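Local coordinates for protein TAF6 (Antonospora locustae, PDB 4ATG) that probably serves as a TFIID subunit in transcription, its C-terminal HEAT repeat domain taking part in forming the complex of TAF6 with TAF9, at residues Ser158-Ser161 / Lys162-Asn166. Numbering follows the deposited sequence.
Sequences SILS and KNVVN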
loop_
_atom_site.group_PDB
_atom_site.type_symbol
_atom_site.label_atom_id
_atom_site.label_comp_id
_atom_site.label_asym_id
_atom_site.label_seq_id
_atom_site.Cartn_x
_atom_site.Cartn_y
_atom_site.Cartn_z
ATOM N N SER A 158 -5.461 8.372 -9.576
ATOM C CA SER A 158 -5.507 8.296 -11.039
ATOM C C SER A 158 -5.731 6.885 -11.594
ATOM O O SER A 158 -6.265 6.739 -12.701
ATOM C CB SER A 158 -4.242 8.906 -11.634
ATOM O OG SER A 158 -3.162 7.987 -11.711
ATOM N N ILE A 159 -5.296 5.848 -10.850
ATOM C CA ILE A 159 -5.431 4.474 -11.356
ATOM C C ILE A 159 -6.675 3.726 -10.805
ATOM O O ILE A 159 -6.960 2.622 -11.272
ATOM C CB ILE A 159 -4.119 3.661 -11.128
ATOM C CG1 ILE A 159 -3.882 3.407 -9.620
ATOM C CG2 ILE A 159 -2.897 4.346 -11.829
ATOM C CD1 ILE A 159 -2.832 2.303 -9.280
ATOM N N LEU A 160 -7.382 4.281 -9.806
ATOM C CA LEU A 160 -8.531 3.561 -9.203
ATOM C C LEU A 160 -9.665 3.236 -10.181
ATOM O O LEU A 160 -10.031 2.066 -10.325
ATOM C CB LEU A 160 -9.063 4.268 -7.953
ATOM C CG LEU A 160 -8.069 4.391 -6.799
ATOM C CD1 LEU A 160 -8.627 5.247 -5.660
ATOM C CD2 LEU A 160 -7.581 2.998 -6.329
ATOM N N SER A 161 -10.181 4.255 -10.873
ATOM C CA SER A 161 -11.274 4.121 -11.850
ATOM C C SER A 161 -11.502 5.432 -12.554
ATOM O O SER A 161 -11.128 6.487 -12.032
ATOM C CB SER A 161 -12.572 3.699 -11.157
ATOM O OG SER A 161 -13.096 4.715 -10.312
ATOM N N LYS A 162 -12.167 5.377 -13.733
ATOM C CA LYS A 162 -12.546 6.570 -14.490
ATOM C C LYS A 162 -13.495 7.429 -13.674
ATOM O O LYS A 162 -13.433 8.652 -13.784
ATOM C CB LYS A 162 -13.206 6.183 -15.824
ATOM C CG LYS A 162 -12.232 5.597 -16.836
ATOM C CD LYS A 162 -12.916 5.337 -18.181
ATOM C CE LYS A 162 -12.568 3.976 -18.733
ATOM N NZ LYS A 162 -13.667 3.439 -19.573
ATOM N N ASN A 163 -14.358 6.808 -12.840
ATOM C CA ASN A 163 -15.286 7.577 -12.006
ATOM C C ASN A 163 -14.564 8.376 -10.920
ATOM O O ASN A 163 -14.994 9.480 -10.616
ATOM C CB ASN A 163 -16.416 6.715 -11.438
ATOM C CG ASN A 163 -17.526 7.539 -10.813
ATOM O OD1 ASN A 163 -17.659 7.615 -9.588
ATOM N ND2 ASN A 163 -18.310 8.223 -11.636
ATOM N N VAL A 164 -13.431 7.862 -10.392
ATOM C CA VAL A 164 -12.627 8.589 -9.408
ATOM C C VAL A 164 -11.895 9.740 -10.138
ATOM O O VAL A 164 -11.853 10.863 -9.632
ATOM C CB VAL A 164 -11.657 7.660 -8.624
ATOM C CG1 VAL A 164 -10.647 8.471 -7.816
ATOM C CG2 VAL A 164 -12.421 6.689 -7.710
ATOM N N VAL A 165 -11.342 9.473 -11.327
ATOM C CA VAL A 165 -10.686 10.516 -12.135
ATOM C C VAL A 165 -11.702 11.652 -12.384
ATOM O O VAL A 165 -11.393 12.818 -12.152
ATOM C CB VAL A 165 -10.096 9.957 -13.470
ATOM C CG1 VAL A 165 -9.648 11.076 -14.417
ATOM C CG2 VAL A 165 -8.936 9.005 -13.202
ATOM N N ASN A 166 -12.920 11.292 -12.788
ATOM C CA ASN A 166 -13.979 12.253 -13.114
ATOM C C ASN A 166 -14.590 12.965 -11.930
ATOM O O ASN A 166 -14.903 14.150 -12.039
ATOM C CB ASN A 166 -15.034 11.612 -14.018
ATOM C CG ASN A 166 -14.526 11.333 -15.407
ATOM O OD1 ASN A 166 -13.739 12.098 -15.978
ATOM N ND2 ASN A 166 -14.970 10.232 -15.989
#
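Ser161 N-caps helix 162-179: its OG, 3.2 Å from Val164 N, accepts that amide hydrogen at 148°. The cap sits at the one-residue joint between helices 147-160 and 162-179 of the HEAT repeat domain. With chi1 at 68°, OG is tucked over the Ser161 backbone, on the side from which it can meet Val164 N. Ser161 O opens the regular helical bonding, taking an almost straight bond (166°) from Val165 N at 3.1 Å; the donor lies in the carbonyl plane. Val164 N also gives this oxygen a weak hydrogen bond, so its N-H is shared between Ser161 OG and Ser161 O. Replacing Ser161 by alanine removes OG and is likely to leave Val164 N with just that weak bond and the first turn less firmly fixed. On the apolar side Val164 CG2 reaches back alongside Leu160 CB, 4.1 Å away, and both side chains press on Leu133 of helix 128-140 and Tyr118 of helix 104-121, which ties the joint to the preceding helices. Val165 also touches Val192 of helix 183-194, as does Ser158. Directed beside its own backbone N, Val165 CG2 packs against two backbone oxygens, 3.5 Å from both Ser158 O and Ser161 O.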